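Local coordinates for protein serine protease (Arthrobacter nicotinovorans, PDB 3WY8) that probably cleaves peptide bonds as a trypsin-like serine protease, its protease domain having been linked to keratin-degrading activity, at residues A[88-96]-A[203-213]; A[42-53]-A[77-87]. All coordinates share one frame; numbering follows the deposited sequence.

Contact 1. Residues A[88-96]-A[203-213]; sequences NMQYDTAFA and PYWGTVIQSTY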
loop_
_atom_site.group_PDB
_atom_site.type_symbol
_atom_site.label_atom_id
_atom_site.label_comp_id
_atom_site.label_asym_id
_atom_site.label_seq_id
_atom_site.Cartn_x
_atom_site.Cartn_y
_atom_site.Cartn_z
ATOM N N ASN A 88 -11.592 0.773 -11.485
ATOM C CA ASN A 88 -10.581 0.805 -12.539
ATOM C C ASN A 88 -9.190 0.511 -11.976
ATOM O O ASN A 88 -8.652 1.310 -11.203
ATOM C CB ASN A 88 -10.602 2.166 -13.248
ATOM C CG ASN A 88 -9.739 2.195 -14.496
ATOM O OD1 ASN A 88 -8.824 1.388 -14.661
ATOM N ND2 ASN A 88 -10.023 3.148 -15.382
ATOM N N MET A 89 -8.615 -0.628 -12.375
ATOM C CA MET A 89 -7.303 -1.067 -11.869
ATOM C C MET A 89 -6.163 -0.089 -12.156
ATOM O O MET A 89 -5.142 -0.112 -11.465
ATOM C CB MET A 89 -6.937 -2.471 -12.384
ATOM C CG MET A 89 -7.802 -3.604 -11.830
ATOM S SD MET A 89 -7.759 -3.780 -10.033
ATOM C CE MET A 89 -6.092 -4.382 -9.775
ATOM N N GLN A 90 -6.332 0.774 -13.161
ATOM C CA GLN A 90 -5.322 1.792 -13.456
ATOM C C GLN A 90 -5.079 2.704 -12.258
ATOM O O GLN A 90 -3.974 3.229 -12.075
ATOM C CB GLN A 90 -5.719 2.641 -14.670
ATOM C CG GLN A 90 -4.796 3.837 -14.886
ATOM C CD GLN A 90 -4.858 4.419 -16.282
ATOM O OE1 GLN A 90 -5.607 3.948 -17.141
ATOM N NE2 GLN A 90 -4.058 5.455 -16.516
ATOM N N TYR A 91 -6.120 2.882 -11.448
ATOM C CA TYR A 91 -6.085 3.827 -10.343
ATOM C C TYR A 91 -6.256 3.136 -8.987
ATOM O O TYR A 91 -6.882 3.682 -8.077
ATOM C CB TYR A 91 -7.149 4.915 -10.559
ATOM C CG TYR A 91 -7.062 5.596 -11.912
ATOM C CD1 TYR A 91 -6.108 6.581 -12.156
ATOM C CD2 TYR A 91 -7.930 5.247 -12.947
ATOM C CE1 TYR A 91 -6.021 7.209 -13.402
ATOM C CE2 TYR A 91 -7.857 5.877 -14.193
ATOM C CZ TYR A 91 -6.902 6.853 -14.411
ATOM O OH TYR A 91 -6.823 7.478 -15.638
ATOM N N ASP A 92 -5.674 1.942 -8.854
ATOM C CA ASP A 92 -5.770 1.164 -7.617
ATOM C C ASP A 92 -4.759 1.646 -6.572
ATOM O O ASP A 92 -3.789 0.960 -6.253
ATOM C CB ASP A 92 -5.603 -0.339 -7.907
ATOM C CG ASP A 92 -5.931 -1.216 -6.703
ATOM O OD1 ASP A 92 -6.586 -0.726 -5.757
ATOM O OD2 ASP A 92 -5.533 -2.406 -6.713
ATOM N N THR A 93 -4.995 2.849 -6.059
ATOM C CA THR A 93 -4.246 3.383 -4.932
ATOM C C THR A 93 -5.204 4.244 -4.135
ATOM O O THR A 93 -6.095 4.879 -4.701
ATOM C CB THR A 93 -3.020 4.216 -5.377
ATOM O OG1 THR A 93 -2.080 3.365 -6.041
ATOM C CG2 THR A 93 -2.320 4.866 -4.184
ATOM N N ALA A 94 -5.025 4.243 -2.821
ATOM C CA ALA A 94 -5.846 5.053 -1.942
ATOM C C ALA A 94 -5.067 5.435 -0.693
ATOM O O ALA A 94 -3.986 4.906 -0.432
ATOM C CB ALA A 94 -7.124 4.306 -1.581
ATOM N N PHE A 95 -5.615 6.379 0.063
ATOM C CA PHE A 95 -4.944 6.889 1.237
ATOM C C PHE A 95 -5.912 6.928 2.398
ATOM O O PHE A 95 -7.038 7.409 2.276
ATOM C CB PHE A 95 -4.346 8.275 0.968
ATOM C CG PHE A 95 -3.370 8.284 -0.168
ATOM C CD1 PHE A 95 -2.017 8.058 0.060
ATOM C CD2 PHE A 95 -3.811 8.470 -1.476
ATOM C CE1 PHE A 95 -1.108 8.042 -0.998
ATOM C CE2 PHE A 95 -2.913 8.446 -2.545
ATOM C CZ PHE A 95 -1.558 8.237 -2.304
ATOM N N ALA A 96 -5.471 6.374 3.517
ATOM C CA ALA A 96 -6.260 6.397 4.727
ATOM C C ALA A 96 -5.701 7.480 5.639
ATOM O O ALA A 96 -4.488 7.689 5.691
ATOM C CB ALA A 96 -6.208 5.041 5.393
ATOM N N PRO A 203 0.155 0.267 -9.829
ATOM C CA PRO A 203 -0.302 1.329 -10.726
ATOM C C PRO A 203 0.702 2.473 -10.869
ATOM O O PRO A 203 1.518 2.723 -9.970
ATOM C CB PRO A 203 -1.569 1.845 -10.039
ATOM C CG PRO A 203 -1.345 1.561 -8.605
ATOM C CD PRO A 203 -0.619 0.245 -8.576
ATOM N N TYR A 204 0.630 3.159 -12.004
ATOM C CA TYR A 204 1.435 4.344 -12.224
ATOM C C TYR A 204 0.917 5.473 -11.340
ATOM O O TYR A 204 -0.279 5.774 -11.340
ATOM C CB TYR A 204 1.385 4.764 -13.695
ATOM C CG TYR A 204 2.185 6.014 -13.951
ATOM C CD1 TYR A 204 3.576 5.963 -14.035
ATOM C CD2 TYR A 204 1.555 7.253 -14.079
ATOM C CE1 TYR A 204 4.322 7.112 -14.251
ATOM C CE2 TYR A 204 2.293 8.412 -14.300
ATOM C CZ TYR A 204 3.673 8.331 -14.385
ATOM O OH TYR A 204 4.404 9.474 -14.607
ATOM N N TRP A 205 1.813 6.087 -10.577
ATOM C CA TRP A 205 1.424 7.194 -9.714
ATOM C C TRP A 205 1.435 8.512 -10.483
ATOM O O TRP A 205 2.453 9.210 -10.551
ATOM C CB TRP A 205 2.286 7.234 -8.450
ATOM C CG TRP A 205 1.711 6.393 -7.340
ATOM C CD1 TRP A 205 0.830 5.350 -7.465
ATOM C CD2 TRP A 205 1.975 6.527 -5.942
ATOM N NE1 TRP A 205 0.527 4.837 -6.231
ATOM C CE2 TRP A 205 1.221 5.537 -5.277
ATOM C CE3 TRP A 205 2.781 7.387 -5.184
ATOM C CZ2 TRP A 205 1.244 5.386 -3.884
ATOM C CZ3 TRP A 205 2.802 7.238 -3.798
ATOM C CH2 TRP A 205 2.037 6.247 -3.165
ATOM N N GLY A 206 0.281 8.826 -11.071
ATOM C CA GLY A 206 0.129 10.005 -11.907
ATOM C C GLY A 206 -0.740 11.072 -11.279
ATOM O O GLY A 206 -0.889 11.126 -10.065
ATOM N N THR A 207 -1.317 11.928 -12.119
ATOM C CA THR A 207 -2.059 13.092 -11.631
ATOM C C THR A 207 -3.339 12.742 -10.869
ATOM O O THR A 207 -3.705 13.449 -9.934
ATOM C CB THR A 207 -2.397 14.067 -12.777
ATOM O OG1 THR A 207 -2.979 13.338 -13.864
ATOM C CG2 THR A 207 -1.133 14.783 -13.253
ATOM N N VAL A 208 -4.017 11.669 -11.275
ATOM C CA VAL A 208 -5.264 11.257 -10.613
ATOM C C VAL A 208 -4.978 10.804 -9.177
ATOM O O VAL A 208 -5.611 11.270 -8.224
ATOM C CB VAL A 208 -6.003 10.159 -11.417
ATOM C CG1 VAL A 208 -7.207 9.627 -10.645
ATOM C CG2 VAL A 208 -6.443 10.700 -12.791
ATOM N N ILE A 209 -3.996 9.915 -9.028
ATOM C CA ILE A 209 -3.602 9.428 -7.710
ATOM C C ILE A 209 -2.999 10.566 -6.864
ATOM O O ILE A 209 -3.252 10.652 -5.657
ATOM C CB ILE A 209 -2.685 8.178 -7.833
ATOM C CG1 ILE A 209 -3.506 7.007 -8.395
ATOM C CG2 ILE A 209 -2.052 7.822 -6.490
ATOM C CD1 ILE A 209 -2.692 5.768 -8.823
ATOM N N GLN A 210 -2.239 11.452 -7.509
ATOM C CA GLN A 210 -1.694 12.634 -6.840
ATOM C C GLN A 210 -2.798 13.502 -6.238
ATOM O O GLN A 210 -2.683 13.961 -5.103
ATOM C CB GLN A 210 -0.854 13.467 -7.809
ATOM C CG GLN A 210 -0.203 14.680 -7.166
ATOM C CD GLN A 210 0.649 15.462 -8.137
ATOM O OE1 GLN A 210 0.355 15.523 -9.328
ATOM N NE2 GLN A 210 1.718 16.065 -7.629
ATOM N N SER A 211 -3.864 13.726 -7.005
ATOM C CA SER A 211 -5.000 14.517 -6.526
ATOM C C SER A 211 -5.673 13.888 -5.302
ATOM O O SER A 211 -6.090 14.598 -4.378
ATOM C CB SER A 211 -6.013 14.742 -7.650
ATOM O OG SER A 211 -5.504 15.665 -8.599
ATOM N N THR A 212 -5.763 12.557 -5.294
ATOM C CA THR A 212 -6.312 11.832 -4.148
ATOM C C THR A 212 -5.404 11.991 -2.936
ATOM O O THR A 212 -5.880 12.228 -1.827
ATOM C CB THR A 212 -6.539 10.334 -4.467
ATOM O OG1 THR A 212 -7.371 10.216 -5.628
ATOM C CG2 THR A 212 -7.228 9.633 -3.306
ATOM N N TYR A 213 -4.095 11.873 -3.155
ATOM C CA TYR A 213 -3.122 12.096 -2.091
ATOM C C TYR A 213 -3.269 13.504 -1.498
ATOM O O TYR A 213 -3.285 13.671 -0.275
ATOM C CB TYR A 213 -1.691 11.858 -2.594
ATOM C CG TYR A 213 -0.646 12.463 -1.689
ATOM C CD1 TYR A 213 -0.287 11.841 -0.494
ATOM C CD2 TYR A 213 -0.040 13.677 -2.014
ATOM C CE1 TYR A 213 0.660 12.407 0.351
ATOM C CE2 TYR A 213 0.906 14.253 -1.176
ATOM C CZ TYR A 213 1.252 13.613 0.004
ATOM O OH TYR A 213 2.191 14.183 0.834
HETATM O O HOH W 1 -1.659 2.670 -13.492
HETATM O O HOH W 2 -2.811 5.849 -12.215
#
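T93 and W205 meet through the one direct hydrogen bond of this contact: the indole NE1 gives its proton to T93 OG1 at 3.0 Å, with an N-H...O angle of 148° and the oxygen tilted from the ring plane. T93 holds OG1 anti to its carbonyl carbon, which turns the hydroxyl to the indole nitrogen while CG2 lies against CZ2 of the same ring. The same oxygen touches P203 CG, and I209 closes over the threonine with CG2 and CD1. Farther round the indole, W205 CH2 meets F95 CZ. A phenylalanine in place of W205 would probably leave T93 OG1 without its indole donor and open a gap beside T93 CG2 and F95.

Further along, F95 points at the C-terminal helix. Y213 CB sits over one face of its ring, 3.9 Å from the centroid, and the Y213 ring follows with its edge toward that face, the planes at 64°. With CG anti to the backbone N (chi1 163°), the tyrosine swings its ring along F95 CE1; its hydroxyl goes on to T31 O. T212 CG2 touches the F95 rim near its plane. At the other end the Y91 ring lays CD1 and CE1 across V208, CE1 3.6 Å from CB, while two waters link Q90 O to the backbone of Y204, one at its N and one at its O.

The helix 207-218 thus packs on barrel strand 94-98, the C-terminal helix against the N-terminal barrel as in chymotrypsin-like proteases, beside D92, the probable acid of a Ser-His-Asp triad.

Contact 2. Residues A[42-53]-A[77-87]; sequences GHCLNEGPGAYA and LYAPTQWASNG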
loop_
_atom_site.group_PDB
_atom_site.type_symbol
_atom_site.label_atom_id
_atom_site.label_comp_id
_atom_site.label_asym_id
_atom_site.label_seq_id
_atom_site.Cartn_x
_atom_site.Cartn_y
_atom_site.Cartn_z
ATOM N N GLY A 42 -6.342 0.842 -3.515
ATOM C CA GLY A 42 -7.764 1.190 -3.476
ATOM C C GLY A 42 -8.577 -0.001 -3.000
ATOM O O GLY A 42 -9.500 0.150 -2.194
ATOM N N HIS A 43 -8.211 -1.193 -3.473
ATOM C CA HIS A 43 -8.944 -2.416 -3.110
ATOM C C HIS A 43 -8.750 -2.861 -1.658
ATOM O O HIS A 43 -9.415 -3.792 -1.193
ATOM C CB HIS A 43 -8.705 -3.549 -4.133
ATOM C CG HIS A 43 -7.407 -4.281 -3.971
ATOM N ND1 HIS A 43 -6.309 -4.041 -4.770
ATOM C CD2 HIS A 43 -7.058 -5.298 -3.148
ATOM C CE1 HIS A 43 -5.328 -4.855 -4.420
ATOM N NE2 HIS A 43 -5.758 -5.631 -3.441
ATOM N N CYS A 44 -7.867 -2.171 -0.938
ATOM C CA CYS A 44 -7.662 -2.424 0.485
ATOM C C CYS A 44 -8.558 -1.554 1.365
ATOM O O CYS A 44 -8.517 -1.662 2.588
ATOM C CB CYS A 44 -6.198 -2.203 0.876
ATOM S SG CYS A 44 -5.026 -3.389 0.153
ATOM N N LEU A 45 -9.360 -0.686 0.755
ATOM C CA LEU A 45 -10.254 0.164 1.548
ATOM C C LEU A 45 -11.580 0.531 0.876
ATOM O O LEU A 45 -12.397 1.238 1.466
ATOM C CB LEU A 45 -9.517 1.419 2.062
ATOM C CG LEU A 45 -8.797 2.358 1.089
ATOM C CD1 LEU A 45 -9.783 3.073 0.158
ATOM C CD2 LEU A 45 -7.989 3.379 1.885
ATOM N N ASN A 46 -11.786 0.061 -0.351
ATOM C CA ASN A 46 -13.027 0.335 -1.076
ATOM C C ASN A 46 -13.349 -0.817 -2.019
ATOM O O ASN A 46 -12.457 -1.343 -2.683
ATOM C CB ASN A 46 -12.929 1.665 -1.838
ATOM C CG ASN A 46 -14.202 1.993 -2.608
ATOM O OD1 ASN A 46 -14.438 1.453 -3.683
ATOM N ND2 ASN A 46 -15.025 2.880 -2.053
ATOM N N GLU A 47 -14.627 -1.192 -2.081
ATOM C CA GLU A 47 -15.073 -2.347 -2.874
ATOM C C GLU A 47 -14.641 -2.329 -4.347
ATOM O O GLU A 47 -14.432 -3.387 -4.946
ATOM C CB GLU A 47 -16.592 -2.524 -2.770
ATOM C CG GLU A 47 -17.078 -2.904 -1.379
ATOM C CD GLU A 47 -18.572 -3.158 -1.329
ATOM O OE1 GLU A 47 -18.965 -4.267 -0.911
ATOM O OE2 GLU A 47 -19.351 -2.263 -1.721
ATOM N N GLY A 48 -14.522 -1.134 -4.924
ATOM C CA GLY A 48 -14.019 -0.967 -6.290
ATOM C C GLY A 48 -14.811 -1.698 -7.367
ATOM O O GLY A 48 -14.331 -2.689 -7.924
ATOM N N PRO A 49 -16.024 -1.210 -7.683
ATOM C CA PRO A 49 -16.686 -0.053 -7.080
ATOM C C PRO A 49 -17.567 -0.403 -5.880
ATOM O O PRO A 49 -17.988 -1.552 -5.717
ATOM C CB PRO A 49 -17.558 0.469 -8.222
ATOM C CG PRO A 49 -17.945 -0.765 -8.972
ATOM C CD PRO A 49 -16.779 -1.727 -8.843
ATOM N N GLY A 50 -17.853 0.595 -5.051
ATOM C CA GLY A 50 -18.811 0.417 -3.974
ATOM C C GLY A 50 -18.463 1.168 -2.715
ATOM O O GLY A 50 -17.933 2.281 -2.768
ATOM N N ALA A 51 -18.767 0.541 -1.583
ATOM C CA ALA A 51 -18.608 1.159 -0.281
ATOM C C ALA A 51 -17.149 1.184 0.161
ATOM O O ALA A 51 -16.338 0.359 -0.271
ATOM C CB ALA A 51 -19.459 0.430 0.751
ATOM N N TYR A 52 -16.829 2.151 1.012
ATOM C CA TYR A 52 -15.561 2.161 1.724
ATOM C C TYR A 52 -15.589 1.153 2.873
ATOM O O TYR A 52 -16.663 0.741 3.321
ATOM C CB TYR A 52 -15.255 3.564 2.249
ATOM C CG TYR A 52 -14.729 4.504 1.187
ATOM C CD1 TYR A 52 -13.383 4.487 0.822
ATOM C CD2 TYR A 52 -15.574 5.414 0.551
ATOM C CE1 TYR A 52 -12.887 5.351 -0.152
ATOM C CE2 TYR A 52 -15.087 6.281 -0.429
ATOM C CZ TYR A 52 -13.742 6.242 -0.772
ATOM O OH TYR A 52 -13.247 7.093 -1.734
ATOM N N ALA A 53 -14.403 0.754 3.331
ATOM C CA ALA A 53 -14.258 -0.143 4.474
ATOM C C ALA A 53 -14.933 0.434 5.714
ATOM O O ALA A 53 -14.875 1.639 5.950
ATOM C CB ALA A 53 -12.784 -0.407 4.752
ATOM N N LEU A 77 -11.182 7.667 4.632
ATOM C CA LEU A 77 -10.571 6.896 3.550
ATOM C C LEU A 77 -10.793 7.605 2.229
ATOM O O LEU A 77 -11.899 8.091 1.956
ATOM C CB LEU A 77 -11.167 5.486 3.488
ATOM C CG LEU A 77 -11.176 4.670 4.780
ATOM C CD1 LEU A 77 -12.136 3.491 4.658
ATOM C CD2 LEU A 77 -9.767 4.213 5.150
ATOM N N TYR A 78 -9.744 7.662 1.410
ATOM C CA TYR A 78 -9.771 8.425 0.162
ATOM C C TYR A 78 -9.276 7.619 -1.025
ATOM O O TYR A 78 -8.098 7.277 -1.101
ATOM C CB TYR A 78 -8.944 9.706 0.309
ATOM C CG TYR A 78 -9.456 10.586 1.421
ATOM C CD1 TYR A 78 -10.441 11.543 1.177
ATOM C CD2 TYR A 78 -8.988 10.435 2.726
ATOM C CE1 TYR A 78 -10.930 12.341 2.205
ATOM C CE2 TYR A 78 -9.473 11.228 3.762
ATOM C CZ TYR A 78 -10.443 12.177 3.494
ATOM O OH TYR A 78 -10.917 12.958 4.523
ATOM N N ALA A 79 -10.185 7.326 -1.948
ATOM C CA ALA A 79 -9.833 6.666 -3.194
ATOM C C ALA A 79 -10.279 7.543 -4.364
ATOM O O ALA A 79 -11.253 8.293 -4.230
ATOM C CB ALA A 79 -10.488 5.294 -3.270
ATOM N N PRO A 80 -9.572 7.462 -5.512
ATOM C CA PRO A 80 -10.015 8.217 -6.683
ATOM C C PRO A 80 -11.386 7.753 -7.156
ATOM O O PRO A 80 -11.761 6.591 -6.932
ATOM C CB PRO A 80 -8.950 7.906 -7.746
ATOM C CG PRO A 80 -8.197 6.739 -7.244
ATOM C CD PRO A 80 -8.295 6.766 -5.752
ATOM N N THR A 81 -12.127 8.663 -7.789
ATOM C CA THR A 81 -13.445 8.363 -8.352
ATOM C C THR A 81 -13.388 7.123 -9.234
ATOM O O THR A 81 -14.273 6.261 -9.177
ATOM C CB THR A 81 -13.971 9.551 -9.202
ATOM O OG1 THR A 81 -13.880 10.758 -8.440
ATOM C CG2 THR A 81 -15.420 9.323 -9.619
ATOM N N GLN A 82 -12.334 7.045 -10.043
ATOM C CA GLN A 82 -12.133 5.939 -10.967
ATOM C C GLN A 82 -12.072 4.598 -10.248
ATOM O O GLN A 82 -12.506 3.585 -10.800
ATOM C CB GLN A 82 -10.879 6.157 -11.812
ATOM C CG GLN A 82 -10.960 7.346 -12.777
ATOM C CD GLN A 82 -10.501 8.661 -12.161
ATOM O OE1 GLN A 82 -10.581 8.864 -10.947
ATOM N NE2 GLN A 82 -10.012 9.567 -13.006
ATOM N N TRP A 83 -11.551 4.591 -9.021
ATOM C CA TRP A 83 -11.605 3.382 -8.204
ATOM C C TRP A 83 -12.970 3.158 -7.538
ATOM O O TRP A 83 -13.598 2.109 -7.720
ATOM C CB TRP A 83 -10.485 3.309 -7.146
ATOM C CG TRP A 83 -10.587 1.992 -6.451
ATOM C CD1 TRP A 83 -11.118 1.744 -5.217
ATOM C CD2 TRP A 83 -10.252 0.719 -7.008
ATOM N NE1 TRP A 83 -11.104 0.395 -4.957
ATOM C CE2 TRP A 83 -10.574 -0.258 -6.042
ATOM C CE3 TRP A 83 -9.695 0.309 -8.229
ATOM C CZ2 TRP A 83 -10.361 -1.618 -6.256
ATOM C CZ3 TRP A 83 -9.478 -1.044 -8.442
ATOM C CH2 TRP A 83 -9.810 -1.994 -7.455
ATOM N N ALA A 84 -13.401 4.136 -6.747
ATOM C CA ALA A 84 -14.595 4.012 -5.915
ATOM C C ALA A 84 -15.879 3.833 -6.725
ATOM O O ALA A 84 -16.812 3.158 -6.276
ATOM C CB ALA A 84 -14.711 5.221 -4.990
ATOM N N SER A 85 -15.910 4.423 -7.919
ATOM C CA SER A 85 -17.098 4.393 -8.778
ATOM C C SER A 85 -17.019 3.363 -9.900
ATOM O O SER A 85 -18.052 2.874 -10.366
ATOM C CB SER A 85 -17.361 5.780 -9.372
ATOM O OG SER A 85 -18.580 5.800 -10.098
ATOM N N ASN A 86 -15.806 3.027 -10.333
ATOM C CA ASN A 86 -15.636 2.152 -11.498
ATOM C C ASN A 86 -14.756 0.913 -11.294
ATOM O O ASN A 86 -14.705 0.038 -12.164
ATOM C CB ASN A 86 -15.132 2.962 -12.702
ATOM C CG ASN A 86 -16.138 4.005 -13.174
ATOM O OD1 ASN A 86 -17.350 3.767 -13.175
ATOM N ND2 ASN A 86 -15.637 5.166 -13.580
ATOM N N GLY A 87 -14.065 0.835 -10.158
ATOM C CA GLY A 87 -13.114 -0.254 -9.906
ATOM C C GLY A 87 -12.013 -0.368 -10.947
ATOM O O GLY A 87 -11.545 -1.470 -11.258
#
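Residues 42-53 begin with a short 3-10 turn, 42-44, and continue as a loop that folds over strand end 77-78 and helix 81-84, approaching most closely at G48 and G87, whose CA atoms are 3.8 Å apart. In this trypsin-like fold it is the loop just after the probable triad histidine, H43, whose imidazole turns to D92 and S171. The backbones are joined by G50 N donating to A84 O at 3.0 Å, and a cis peptide precedes P49, whose CB rests on S85 O.

W83 is clasped by the loop. Its chi1 of -176° extends the indole away from the backbone N, between two glycines, G42 CA over one face and G48 CA over the opposite one; beta carbons at either position would collide with the ring. NE1 gives its proton to N46 O, which lies in the indole plane, and H43 CB presses on CZ2.

The N46 side chain braces the loop from within: OD1 takes the G48 N-H in an Asx turn, and ND2 donates to G50 O while lying 3.4 Å above the centre of the Y52 ring. L77 packs its CD2 on L45 and its CD1 near A53, its CB meeting Y52 CD1, the two running antiparallel past one another. At the far end of that tyrosine, A79 N donates to Y52 OH, in the ring plane, at 3.1 Å.

How the contacts relate
From the N terminus, the chain runs through the first barrel strands to 37-40 and enters the loop 42-53; after strand 55-60 it comes back along 72-78, whose end opens segment 77-87, and contact 2 closes a short loop. Residues 88-96 follow directly, and the chain then builds most of the second, C-terminal barrel of the trypsin-like fold before 203-213 comes back and closes contact 1. The two closures lie in series, neither enclosing the other. They meet where strands 94-98 and 72-78 pair, F95 O accepting from Y78 N, and where D92 of contact 1 and H43 of contact 2 come together, D92 OD2 also bonding S190 OG. Together they tie the histidine loop, the N-terminal barrel and the C-terminal helix around the probable triad.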